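PDB 4Q0W: DNA repair protein RAD2 from Saccharomyces cerevisiae, which cuts single-stranded DNA as a magnesium-dependent endonuclease and is essential for the incision step of excision repair of damaged DNA. Local coordinates for residues Pro80-Lys83 and Arg84-Arg88; Val154-Leu157 and Leu158-Phe161; Asn265-Asn268 and Phe269-Tyr273; Phe308-Val311 and Met312-Asp315; Val333-Leu336 and Asp337-Arg340. All coordinates share one frame; numbering follows the deposited sequence.

Contact 1 of 5, residues Pro80-Lys83 and Arg84-Arg88; sequences PVLK and RETIR
The first turn of helix 81-98, part of the N-domain and close to the nuclease's metal site, is where Leu-82 and Thr-86 meet. Leu-82 O is gripped twice: Thr-86 N gives the usual helical bond, and the hydroxyl of Thr-86 donates from OG1 to Leu-82 O over 2.7 Å, the two donors reaching the oxygen from opposite faces of the carbonyl plane. A chi1 of -60° sets OG1 beside its own backbone N, where this buried hydroxyl can reach back one turn. On another flank Glu-85 stretches past Val-81, with OE1 3.3 Å from Val-81 CG1, while Glu-85 CG sits over one face of the Arg-88 guanidinium, toward its rim. An alanine at this glutamate would remove that cover, and the Arg-88 guanidinium would probably be freer to turn. The extended Lys-83 chain brings NZ to Asp-243, by similarity a magnesium ligand, with which it makes a long, weak ion pair; the nearest atom of this side chain is about 4 Å from the bound calcium ion. Ile-87 runs alongside Lys-83 in the same direction, its CD1 resting 3.6 Å from Lys-83 CG and 3.8 Å from Lys-83 CE.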
loop_
_atom_site.group_PDB
_atom_site.type_symbol
_atom_site.label_atom_id
_atom_site.label_comp_id
_atom_site.label_asym_id
_atom_site.label_seq_id
_atom_site.Cartn_x
_atom_site.Cartn_y
_atom_site.Cartn_z
ATOM N N PRO A 80 23.049 19.730 10.837
ATOM C CA PRO A 80 23.211 19.316 12.238
ATOM C C PRO A 80 23.736 17.885 12.323
ATOM O O PRO A 80 23.395 17.068 11.475
ATOM C CB PRO A 80 21.788 19.395 12.793
ATOM C CG PRO A 80 21.116 20.461 11.927
ATOM C CD PRO A 80 21.685 20.219 10.550
ATOM N N VAL A 81 24.574 17.605 13.315
ATOM C CA VAL A 81 25.185 16.285 13.471
ATOM C C VAL A 81 24.122 15.165 13.500
ATOM O O VAL A 81 24.286 14.123 12.863
ATOM C CB VAL A 81 26.038 16.240 14.768
ATOM C CG1 VAL A 81 26.543 14.813 15.054
ATOM C CG2 VAL A 81 27.211 17.215 14.676
ATOM N N LEU A 82 23.028 15.395 14.219
ATOM C CA LEU A 82 21.989 14.372 14.372
ATOM C C LEU A 82 21.375 13.983 13.017
ATOM O O LEU A 82 21.060 12.812 12.769
ATOM C CB LEU A 82 20.911 14.837 15.365
ATOM C CG LEU A 82 19.762 13.845 15.613
ATOM C CD1 LEU A 82 20.299 12.469 16.025
ATOM C CD2 LEU A 82 18.809 14.363 16.672
ATOM N N LYS A 83 21.212 14.973 12.144
ATOM C CA LYS A 83 20.749 14.730 10.779
ATOM C C LYS A 83 21.746 13.889 9.977
ATOM O O LYS A 83 21.368 12.910 9.333
ATOM C CB LYS A 83 20.490 16.065 10.062
ATOM C CG LYS A 83 19.975 15.901 8.627
ATOM C CD LYS A 83 19.360 17.207 8.087
ATOM C CE LYS A 83 18.801 17.031 6.665
ATOM N NZ LYS A 83 18.352 18.338 6.084
ATOM N N ARG A 84 23.023 14.265 10.021
ATOM C CA ARG A 84 24.048 13.524 9.285
ATOM C C ARG A 84 24.060 12.071 9.751
ATOM O O ARG A 84 24.149 11.140 8.938
ATOM C CB ARG A 84 25.429 14.183 9.465
ATOM C CG ARG A 84 26.538 13.564 8.594
ATOM C CD ARG A 84 27.789 14.449 8.514
ATOM N NE ARG A 84 28.138 15.043 9.805
ATOM C CZ ARG A 84 28.895 14.452 10.726
ATOM N NH1 ARG A 84 29.150 15.074 11.869
ATOM N NH2 ARG A 84 29.397 13.237 10.509
ATOM N N GLU A 85 23.924 11.875 11.061
ATOM C CA GLU A 85 23.945 10.526 11.619
ATOM C C GLU A 85 22.713 9.728 11.207
ATOM O O GLU A 85 22.829 8.571 10.794
ATOM C CB GLU A 85 24.067 10.591 13.143
ATOM C CG GLU A 85 25.436 11.114 13.607
ATOM C CD GLU A 85 25.474 11.423 15.092
ATOM O OE1 GLU A 85 26.594 11.587 15.630
ATOM O OE2 GLU A 85 24.387 11.510 15.713
ATOM N N THR A 86 21.535 10.344 11.331
ATOM C CA THR A 86 20.275 9.681 10.976
ATOM C C THR A 86 20.287 9.212 9.523
ATOM O O THR A 86 20.008 8.051 9.218
ATOM C CB THR A 86 19.063 10.630 11.138
ATOM O OG1 THR A 86 18.956 11.073 12.499
ATOM C CG2 THR A 86 17.762 9.916 10.709
ATOM N N ILE A 87 20.595 10.139 8.626
ATOM C CA ILE A 87 20.581 9.849 7.201
ATOM C C ILE A 87 21.604 8.781 6.811
ATOM O O ILE A 87 21.290 7.867 6.035
ATOM C CB ILE A 87 20.826 11.130 6.384
ATOM C CG1 ILE A 87 19.678 12.115 6.609
ATOM C CG2 ILE A 87 21.000 10.803 4.889
ATOM C CD1 ILE A 87 19.907 13.467 5.954
ATOM N N ARG A 88 22.825 8.889 7.332
ATOM C CA ARG A 88 23.842 7.899 6.979
ATOM C C ARG A 88 23.424 6.510 7.479
ATOM O O ARG A 88 23.626 5.507 6.785
ATOM C CB ARG A 88 25.235 8.307 7.495
ATOM C CG ARG A 88 25.453 8.074 8.989
ATOM C CD ARG A 88 26.806 8.598 9.466
ATOM N NE ARG A 88 27.037 8.236 10.869
ATOM C CZ ARG A 88 27.806 8.931 11.705
ATOM N NH1 ARG A 88 28.424 10.028 11.282
ATOM N NH2 ARG A 88 27.942 8.537 12.967
#

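Contact 2 of 5, residues Val154-Leu157 and Leu158-Phe161; sequences VQEL and LSRF
Arg-160 NE donates to Glu-156 OE2 over 2.6 Å, a short and nearly straight bond (169°) at the centre of a salt bridge. The oxygen receives it on its anti lone pair and lies close to the guanidinium plane, yet the carboxylate stands almost perpendicular to that plane, 87° away, so the pair meets through one oxygen and not as two parallel bonds. Arg-160 NH2 adds a weak bond to the same OE2 at 3.3 Å. The bend of Glu-156 at chi2, 63°, carries its carboxylate one turn onward to the arginine. One water donates to Glu-156 OE2 at 3.1 Å and is also hydrogen-bonded to Ser-159 OG, tying the salt bridge to the exposed Ser-159. The far end of the guanidinium, NH1, is taken by Met-338 O of helix 336-347. Below this polar edge, Leu-157 lies beside Phe-161, pointing the same way, with CD1 3.7 Å from Phe-161 CE2; both also touch Leu-339. Val-154 and Leu-158 reach Phe-75 of strand 70-75, so helix 148-160 of the I-domain has one side on the sheet and another on helix 336-347. With NE and NH1 both engaged, the guanidinium is probably held in rotation, and its charge is likely to be largely offset within one turn while it joins two helices.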
loop_
_atom_site.group_PDB
_atom_site.type_symbol
_atom_site.label_atom_id
_atom_site.label_comp_id
_atom_site.label_asym_id
_atom_site.label_seq_id
_atom_site.Cartn_x
_atom_site.Cartn_y
_atom_site.Cartn_z
ATOM N N VAL A 154 22.332 33.507 -6.823
ATOM C CA VAL A 154 20.948 33.770 -6.448
ATOM C C VAL A 154 20.921 34.857 -5.380
ATOM O O VAL A 154 20.003 35.679 -5.342
ATOM C CB VAL A 154 20.181 32.484 -6.008
ATOM C CG1 VAL A 154 20.138 31.488 -7.141
ATOM C CG2 VAL A 154 20.815 31.855 -4.785
ATOM N N GLN A 155 21.948 34.904 -4.538
ATOM C CA GLN A 155 21.977 35.945 -3.522
ATOM C C GLN A 155 22.267 37.319 -4.136
ATOM O O GLN A 155 21.775 38.334 -3.649
ATOM C CB GLN A 155 22.957 35.600 -2.403
ATOM C CG GLN A 155 22.459 34.440 -1.533
ATOM C CD GLN A 155 23.539 33.878 -0.623
ATOM O OE1 GLN A 155 24.707 34.270 -0.705
ATOM N NE2 GLN A 155 23.153 32.954 0.248
ATOM N N GLU A 156 23.056 37.349 -5.204
ATOM C CA GLU A 156 23.295 38.603 -5.921
ATOM C C GLU A 156 21.980 39.073 -6.546
ATOM O O GLU A 156 21.633 40.246 -6.479
ATOM C CB GLU A 156 24.372 38.423 -6.996
ATOM C CG GLU A 156 24.625 39.668 -7.863
ATOM C CD GLU A 156 25.143 40.846 -7.064
ATOM O OE1 GLU A 156 25.784 40.624 -6.015
ATOM O OE2 GLU A 156 24.903 42.002 -7.478
ATOM N N LEU A 157 21.247 38.141 -7.143
ATOM C CA LEU A 157 19.941 38.447 -7.704
ATOM C C LEU A 157 19.039 39.051 -6.635
ATOM O O LEU A 157 18.442 40.125 -6.840
ATOM C CB LEU A 157 19.313 37.192 -8.298
ATOM C CG LEU A 157 17.916 37.335 -8.909
ATOM C CD1 LEU A 157 17.907 38.367 -10.034
ATOM C CD2 LEU A 157 17.432 36.002 -9.414
ATOM N N LEU A 158 18.968 38.377 -5.487
ATOM C CA LEU A 158 18.168 38.855 -4.360
ATOM C C LEU A 158 18.516 40.296 -3.979
ATOM O O LEU A 158 17.626 41.126 -3.775
ATOM C CB LEU A 158 18.332 37.929 -3.155
ATOM C CG LEU A 158 17.510 36.642 -3.229
ATOM C CD1 LEU A 158 17.948 35.642 -2.148
ATOM C CD2 LEU A 158 16.009 36.971 -3.104
ATOM N N SER A 159 19.804 40.610 -3.905
ATOM C CA SER A 159 20.181 41.949 -3.460
ATOM C C SER A 159 19.892 43.024 -4.518
ATOM O O SER A 159 19.526 44.149 -4.173
ATOM C CB SER A 159 21.631 41.991 -2.977
ATOM O OG SER A 159 22.531 41.825 -4.053
ATOM N N ARG A 160 20.011 42.677 -5.798
ATOM C CA ARG A 160 19.622 43.609 -6.864
ATOM C C ARG A 160 18.104 43.850 -6.887
ATOM O O ARG A 160 17.642 44.873 -7.414
ATOM C CB ARG A 160 20.126 43.119 -8.227
ATOM C CG ARG A 160 21.658 42.992 -8.284
ATOM C CD ARG A 160 22.169 42.613 -9.682
ATOM N NE ARG A 160 23.625 42.445 -9.683
ATOM C CZ ARG A 160 24.420 42.622 -10.737
ATOM N NH1 ARG A 160 23.923 42.998 -11.914
ATOM N NH2 ARG A 160 25.723 42.436 -10.607
ATOM N N PHE A 161 17.339 42.915 -6.312
ATOM C CA PHE A 161 15.899 43.096 -6.120
ATOM C C PHE A 161 15.637 43.903 -4.851
ATOM O O PHE A 161 14.501 44.296 -4.581
ATOM C CB PHE A 161 15.189 41.752 -5.981
ATOM C CG PHE A 161 14.583 41.231 -7.256
ATOM C CD1 PHE A 161 13.442 41.818 -7.792
ATOM C CD2 PHE A 161 15.133 40.127 -7.900
ATOM C CE1 PHE A 161 12.880 41.328 -8.959
ATOM C CE2 PHE A 161 14.572 39.623 -9.066
ATOM C CZ PHE A 161 13.440 40.220 -9.594
HETATM O O HOH W 1 24.372 44.049 -5.219
#

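Contact 3 of 5, residues Asn265-Asn268 and Phe269-Tyr273; sequences NLKN and FKDWY
Asp-271 OD2 is held from two directions, by the ammonium of Lys-267 one turn earlier and by a water. Lys-267 NZ forms a salt bridge with Asp-271 OD2 at 3.4 Å, a loose one, for the lysine chain bends at chi2 and chi4 and lays its CE methylene against the carboxylate before the nitrogen arrives. The water donates to Asp-271 OD2 at 2.8 Å and to Asn-268 OD1 at the same length, bridging two side chains on the outer face of the helix; Asn-268 ND2 in turn bonds to Phe-263 O. A leucine in place of Asp-271 would probably leave Lys-267 NZ without this counter-charge and the bridging water with one anchor fewer. At the start of the helix Asn-265 is the N-cap: its OD1 accepts from Asn-268 N at 2.8 Å, the N-H pointing straight at it (173°). Lys-270 N to Leu-266 O, 2.7 Å, is a short bond of the first turn. The buried side carries Leu-266 and Phe-269, whose CD2 atoms approach to 4.4 Å; Phe-269 continues onto Phe-263, Leu-293 and Leu-297. Polar, water-bridged residues on one face and leucine and aromatic side chains on the other, behind an asparagine N-cap, make helix 266-278 a capped amphipathic helix packed on helices 253-263 and 288-299.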
loop_
_atom_site.group_PDB
_atom_site.type_symbol
_atom_site.label_atom_id
_atom_site.label_comp_id
_atom_site.label_asym_id
_atom_site.label_seq_id
_atom_site.Cartn_x
_atom_site.Cartn_y
_atom_site.Cartn_z
ATOM N N ASN A 265 2.116 9.765 25.681
ATOM C CA ASN A 265 3.499 10.008 25.288
ATOM C C ASN A 265 4.308 8.719 25.127
ATOM O O ASN A 265 3.850 7.641 25.517
ATOM C CB ASN A 265 4.197 11.007 26.234
ATOM C CG ASN A 265 4.444 10.442 27.642
ATOM O OD1 ASN A 265 4.748 9.252 27.831
ATOM N ND2 ASN A 265 4.322 11.312 28.639
ATOM N N LEU A 266 5.521 8.849 24.591
ATOM C CA LEU A 266 6.336 7.701 24.221
ATOM C C LEU A 266 6.894 6.954 25.429
ATOM O O LEU A 266 7.133 5.752 25.354
ATOM C CB LEU A 266 7.496 8.150 23.322
ATOM C CG LEU A 266 7.077 8.751 21.972
ATOM C CD1 LEU A 266 8.290 9.076 21.120
ATOM C CD2 LEU A 266 6.137 7.801 21.225
ATOM N N LYS A 267 7.133 7.668 26.526
ATOM C CA LYS A 267 7.602 7.029 27.758
ATOM C C LYS A 267 6.536 6.063 28.266
ATOM O O LYS A 267 6.831 4.898 28.589
ATOM C CB LYS A 267 7.941 8.069 28.837
ATOM C CG LYS A 267 8.241 7.445 30.221
ATOM C CD LYS A 267 9.520 6.593 30.202
ATOM C CE LYS A 267 9.761 5.862 31.547
ATOM N NZ LYS A 267 9.474 6.713 32.754
ATOM N N ASN A 268 5.293 6.538 28.303
ATOM C CA ASN A 268 4.170 5.689 28.686
ATOM C C ASN A 268 4.005 4.502 27.745
ATOM O O ASN A 268 3.712 3.385 28.182
ATOM C CB ASN A 268 2.868 6.502 28.783
ATOM C CG ASN A 268 2.972 7.646 29.782
ATOM O OD1 ASN A 268 3.907 7.694 30.588
ATOM N ND2 ASN A 268 2.021 8.575 29.728
ATOM N N PHE A 269 4.184 4.748 26.451
ATOM C CA PHE A 269 4.103 3.691 25.447
ATOM C C PHE A 269 5.222 2.667 25.718
ATOM O O PHE A 269 4.961 1.461 25.793
ATOM C CB PHE A 269 4.187 4.328 24.044
ATOM C CG PHE A 269 4.393 3.354 22.904
ATOM C CD1 PHE A 269 3.525 2.289 22.689
ATOM C CD2 PHE A 269 5.438 3.549 22.005
ATOM C CE1 PHE A 269 3.723 1.403 21.608
ATOM C CE2 PHE A 269 5.647 2.674 20.925
ATOM C CZ PHE A 269 4.787 1.602 20.726
ATOM N N LYS A 270 6.452 3.148 25.899
ATOM C CA LYS A 270 7.580 2.251 26.148
ATOM C C LYS A 270 7.347 1.407 27.395
ATOM O O LYS A 270 7.471 0.182 27.354
ATOM C CB LYS A 270 8.897 3.014 26.297
ATOM C CG LYS A 270 10.063 2.085 26.689
ATOM C CD LYS A 270 11.414 2.794 26.669
ATOM C CE LYS A 270 11.553 3.821 27.795
ATOM N NZ LYS A 270 12.866 4.557 27.681
ATOM N N ASP A 271 6.983 2.065 28.493
ATOM C CA ASP A 271 6.736 1.358 29.752
ATOM C C ASP A 271 5.675 0.267 29.555
ATOM O O ASP A 271 5.854 -0.880 29.985
ATOM C CB ASP A 271 6.325 2.337 30.866
ATOM C CG ASP A 271 7.484 3.211 31.335
ATOM O OD1 ASP A 271 8.657 2.855 31.083
ATOM O OD2 ASP A 271 7.224 4.268 31.955
ATOM N N TRP A 272 4.593 0.608 28.866
ATOM C CA TRP A 272 3.551 -0.377 28.572
ATOM C C TRP A 272 4.087 -1.600 27.823
ATOM O O TRP A 272 3.813 -2.747 28.187
ATOM C CB TRP A 272 2.427 0.253 27.749
ATOM C CG TRP A 272 1.575 -0.783 27.112
ATOM C CD1 TRP A 272 0.575 -1.513 27.712
ATOM C CD2 TRP A 272 1.651 -1.248 25.758
ATOM N NE1 TRP A 272 0.026 -2.393 26.806
ATOM C CE2 TRP A 272 0.664 -2.249 25.600
ATOM C CE3 TRP A 272 2.440 -0.902 24.660
ATOM C CZ2 TRP A 272 0.454 -2.907 24.387
ATOM C CZ3 TRP A 272 2.238 -1.563 23.461
ATOM C CH2 TRP A 272 1.251 -2.552 23.333
ATOM N N TYR A 273 4.850 -1.350 26.767
ATOM C CA TYR A 273 5.405 -2.422 25.947
ATOM C C TYR A 273 6.404 -3.252 26.736
ATOM O O TYR A 273 6.293 -4.475 26.805
ATOM C CB TYR A 273 6.108 -1.809 24.736
ATOM C CG TYR A 273 6.715 -2.796 23.767
ATOM C CD1 TYR A 273 5.937 -3.774 23.152
ATOM C CD2 TYR A 273 8.047 -2.711 23.419
ATOM C CE1 TYR A 273 6.489 -4.654 22.247
ATOM C CE2 TYR A 273 8.606 -3.578 22.499
ATOM C CZ TYR A 273 7.825 -4.545 21.919
ATOM O OH TYR A 273 8.392 -5.409 21.009
HETATM O O HOH W 2 4.963 5.865 32.392
#

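Contact 4 of 5, residues Phe308-Val311 and Met312-Asp315; sequences FPSV and MVYD
The backbone passes from extended at Ser-310 (psi 122°) straight into helix 311-318, and the first turn closes with Tyr-314 N donating to Ser-310 O at 3.1 Å and Asp-315 N to Val-311 O at 2.7 Å. Ser-310 is the N-cap. With chi1 at 166° its hydroxyl turns away from its own N and lies beside the carbonyl carbon, where OG accepts from Val-313 N over 3.0 Å with an angle of 164° at the hydrogen. The same OG has a weak hydrogen bond to Asp-307 OD1, and Ser-310 N is taken by Gln-238 OE1 of helix 230-240. The cap is also a packing point: Val-313 CG2 lies 3.6 Å from Ser-310 CB, and Met-312 CB comes within 3.5 Å of Ser-310 OG from another side, the methionine then curling away through its bent chi2 and chi3. One turn on, Asp-315 lays CB 3.2 Å from Val-311 O, while its carboxylate turns away to a salt bridge with Arg-319. Val-313 also touches Gln-238, and Tyr-314 touches Ile-234, so the first turn is packed on helix 230-240. Chemically, the serine cap supplies an acceptor for an N-H that has no carbonyl one turn earlier in the helix, and its buried hydroxyl is thereby engaged.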
loop_
_atom_site.group_PDB
_atom_site.type_symbol
_atom_site.label_atom_id
_atom_site.label_comp_id
_atom_site.label_asym_id
_atom_site.label_seq_id
_atom_site.Cartn_x
_atom_site.Cartn_y
_atom_site.Cartn_z
ATOM N N PHE A 308 14.675 5.871 23.776
ATOM C CA PHE A 308 13.298 6.024 23.324
ATOM C C PHE A 308 12.385 6.428 24.468
ATOM O O PHE A 308 12.182 5.652 25.391
ATOM C CB PHE A 308 12.792 4.728 22.687
ATOM C CG PHE A 308 11.448 4.865 22.038
ATOM C CD1 PHE A 308 10.276 4.710 22.780
ATOM C CD2 PHE A 308 11.351 5.151 20.690
ATOM C CE1 PHE A 308 9.043 4.846 22.185
ATOM C CE2 PHE A 308 10.117 5.280 20.083
ATOM C CZ PHE A 308 8.961 5.126 20.831
ATOM N N PRO A 309 11.832 7.648 24.419
ATOM C CA PRO A 309 12.090 8.664 23.394
ATOM C C PRO A 309 13.497 9.256 23.555
ATOM O O PRO A 309 14.153 9.068 24.595
ATOM C CB PRO A 309 11.033 9.728 23.691
ATOM C CG PRO A 309 10.823 9.610 25.192
ATOM C CD PRO A 309 10.919 8.134 25.474
ATOM N N SER A 310 13.961 9.943 22.519
ATOM C CA SER A 310 15.319 10.461 22.491
ATOM C C SER A 310 15.348 11.917 22.919
ATOM O O SER A 310 14.686 12.765 22.307
ATOM C CB SER A 310 15.908 10.321 21.084
ATOM O OG SER A 310 17.091 11.096 20.948
ATOM N N VAL A 311 16.110 12.223 23.967
ATOM C CA VAL A 311 16.287 13.624 24.326
ATOM C C VAL A 311 17.106 14.352 23.256
ATOM O O VAL A 311 16.949 15.559 23.073
ATOM C CB VAL A 311 16.927 13.814 25.730
ATOM C CG1 VAL A 311 18.354 13.277 25.753
ATOM C CG2 VAL A 311 16.910 15.299 26.132
ATOM N N MET A 312 17.978 13.630 22.546
ATOM C CA MET A 312 18.753 14.264 21.475
ATOM C C MET A 312 17.820 14.785 20.370
ATOM O O MET A 312 18.022 15.877 19.841
ATOM C CB MET A 312 19.768 13.297 20.860
ATOM C CG MET A 312 20.836 12.781 21.806
ATOM S SD MET A 312 21.712 14.126 22.647
ATOM C CE MET A 312 22.558 14.920 21.285
ATOM N N VAL A 313 16.821 13.985 20.014
ATOM C CA VAL A 313 15.818 14.402 19.034
ATOM C C VAL A 313 15.042 15.599 19.585
ATOM O O VAL A 313 14.872 16.609 18.898
ATOM C CB VAL A 313 14.832 13.253 18.707
ATOM C CG1 VAL A 313 13.661 13.764 17.869
ATOM C CG2 VAL A 313 15.549 12.091 17.989
ATOM N N TYR A 314 14.567 15.475 20.826
ATOM C CA TYR A 314 13.783 16.531 21.462
ATOM C C TYR A 314 14.569 17.838 21.564
ATOM O O TYR A 314 14.066 18.934 21.220
ATOM C CB TYR A 314 13.316 16.052 22.843
ATOM C CG TYR A 314 12.343 16.975 23.524
ATOM C CD1 TYR A 314 11.068 17.168 23.020
ATOM C CD2 TYR A 314 12.695 17.654 24.676
ATOM C CE1 TYR A 314 10.172 18.013 23.647
ATOM C CE2 TYR A 314 11.812 18.507 25.304
ATOM C CZ TYR A 314 10.551 18.678 24.788
ATOM O OH TYR A 314 9.665 19.518 25.416
ATOM N N ASP A 315 15.817 17.734 22.008
ATOM C CA ASP A 315 16.658 18.916 22.107
ATOM C C ASP A 315 16.937 19.546 20.739
ATOM O O ASP A 315 17.011 20.769 20.622
ATOM C CB ASP A 315 17.971 18.586 22.802
ATOM C CG ASP A 315 18.881 19.799 22.925
ATOM O OD1 ASP A 315 18.606 20.669 23.778
ATOM O OD2 ASP A 315 19.866 19.889 22.166
#

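Contact 5 of 5, residues Val333-Leu336 and Asp337-Arg340; sequences VPDL and DMLR
Asp-335 is the N-cap of helix 336-347, the penultimate helix of the chain, and Met-338 supplies the N-H it caps. With CG anti to its backbone N (chi1 -175°), the aspartate swings its carboxylate over the start of the helix, and OD1 accepts from Met-338 N at 3.1 Å. The N-H arrives from above the carboxylate plane, well out of it. A water donates to the same Asp-335 OD1 at 2.7 Å and accepts from Asp-337 N, extending the cap to a second amide; the helix end would probably steady the negative charge. Met-338 runs alongside the aspartate, its CG 3.5 Å from Asp-335 OD2, and coils tightly, with chi1, chi2 and chi3 all bent. On another flank of the turn, Leu-339 leans CD1 against Pro-334 CB at 3.9 Å and goes on to Leu-358, packing the helix on helix 351-361. Arg-340 is extended from CG to NE and sends NH2 to a salt bridge with Asp-355, whereas Asp-337 OD1, far from the guanidinium plane, offers it only a long charge contact. Chi2 of 58° in Leu-336 sets one methyl, CD2, over one face of the Arg-340 guanidinium, near the rim and 4.0 Å from both NE and NH2.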
loop_
_atom_site.group_PDB
_atom_site.type_symbol
_atom_site.label_atom_id
_atom_site.label_comp_id
_atom_site.label_asym_id
_atom_site.label_seq_id
_atom_site.Cartn_x
_atom_site.Cartn_y
_atom_site.Cartn_z
ATOM N N VAL A 333 14.477 48.720 -2.817
ATOM C CA VAL A 333 13.735 48.808 -4.064
ATOM C C VAL A 333 14.527 48.042 -5.136
ATOM O O VAL A 333 15.758 48.088 -5.146
ATOM C CB VAL A 333 13.544 50.294 -4.466
ATOM C CG1 VAL A 333 13.037 50.426 -5.895
ATOM C CG2 VAL A 333 12.593 50.990 -3.495
ATOM N N PRO A 334 13.829 47.300 -6.010
ATOM C CA PRO A 334 14.545 46.622 -7.097
ATOM C C PRO A 334 15.337 47.624 -7.935
ATOM O O PRO A 334 14.825 48.705 -8.245
ATOM C CB PRO A 334 13.422 46.017 -7.937
ATOM C CG PRO A 334 12.275 45.850 -6.973
ATOM C CD PRO A 334 12.391 46.981 -5.995
ATOM N N ASP A 335 16.576 47.272 -8.258
ATOM C CA ASP A 335 17.446 48.114 -9.068
ATOM C C ASP A 335 17.335 47.653 -10.521
ATOM O O ASP A 335 17.978 46.672 -10.913
ATOM C CB ASP A 335 18.888 47.973 -8.579
ATOM C CG ASP A 335 19.850 48.915 -9.290
ATOM O OD1 ASP A 335 19.659 49.190 -10.496
ATOM O OD2 ASP A 335 20.808 49.373 -8.636
ATOM N N LEU A 336 16.527 48.359 -11.313
ATOM C CA LEU A 336 16.246 47.948 -12.692
ATOM C C LEU A 336 17.524 47.844 -13.542
ATOM O O LEU A 336 17.705 46.865 -14.280
ATOM C CB LEU A 336 15.251 48.914 -13.349
ATOM C CG LEU A 336 14.799 48.526 -14.753
ATOM C CD1 LEU A 336 14.165 47.146 -14.727
ATOM C CD2 LEU A 336 13.846 49.548 -15.342
ATOM N N ASP A 337 18.394 48.845 -13.425
ATOM C CA ASP A 337 19.651 48.869 -14.179
ATOM C C ASP A 337 20.461 47.601 -13.921
ATOM O O ASP A 337 20.985 46.995 -14.855
ATOM C CB ASP A 337 20.499 50.092 -13.797
ATOM C CG ASP A 337 19.924 51.412 -14.344
ATOM O OD1 ASP A 337 18.801 51.404 -14.885
ATOM O OD2 ASP A 337 20.609 52.448 -14.227
ATOM N N MET A 338 20.557 47.202 -12.651
ATOM C CA MET A 338 21.419 46.075 -12.282
ATOM C C MET A 338 20.744 44.725 -12.506
ATOM O O MET A 338 21.420 43.721 -12.748
ATOM C CB MET A 338 21.926 46.212 -10.845
ATOM C CG MET A 338 22.834 47.418 -10.631
ATOM S SD MET A 338 24.265 47.445 -11.762
ATOM C CE MET A 338 25.335 46.220 -11.003
ATOM N N LEU A 339 19.411 44.702 -12.439
ATOM C CA LEU A 339 18.660 43.499 -12.771
ATOM C C LEU A 339 18.739 43.242 -14.283
ATOM O O LEU A 339 18.907 42.101 -14.716
ATOM C CB LEU A 339 17.189 43.615 -12.301
ATOM C CG LEU A 339 16.891 43.434 -10.800
ATOM C CD1 LEU A 339 15.437 43.807 -10.459
ATOM C CD2 LEU A 339 17.200 41.996 -10.316
ATOM N N ARG A 340 18.600 44.299 -15.081
ATOM C CA ARG A 340 18.752 44.192 -16.538
ATOM C C ARG A 340 20.088 43.558 -16.914
ATOM O O ARG A 340 20.144 42.588 -17.670
ATOM C CB ARG A 340 18.722 45.577 -17.182
ATOM C CG ARG A 340 17.349 46.186 -17.416
ATOM C CD ARG A 340 17.548 47.682 -17.680
ATOM N NE ARG A 340 16.368 48.342 -18.233
ATOM C CZ ARG A 340 16.336 49.628 -18.563
ATOM N NH1 ARG A 340 17.414 50.378 -18.395
ATOM N NH2 ARG A 340 15.229 50.162 -19.054
HETATM O O HOH W 3 18.259 51.189 -11.641
#

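All five contacts are first or last turns of helices, but their settings differ. Contacts 1 and 5 are at the surface, the first beside the metal site and the other far from it; contacts 2, 3 and 4 are partly buried. Contacts 3, 4 and 5 begin helices with asparagine, serine and aspartate caps, whereas contact 1 starts at a proline. Salt bridges span contacts 2 and 3; in contact 4 the serine cap and backbone bonds join the segments. Contacts 2 and 5 join helices 148-160 and 336-347, with Arg-160 O accepting from Asp-335 N. Contact 4 packs on Leu-82 through Val-313 and on Leu-266 through Pro-309, and Lys-270 NZ bonds to Phe-308 O.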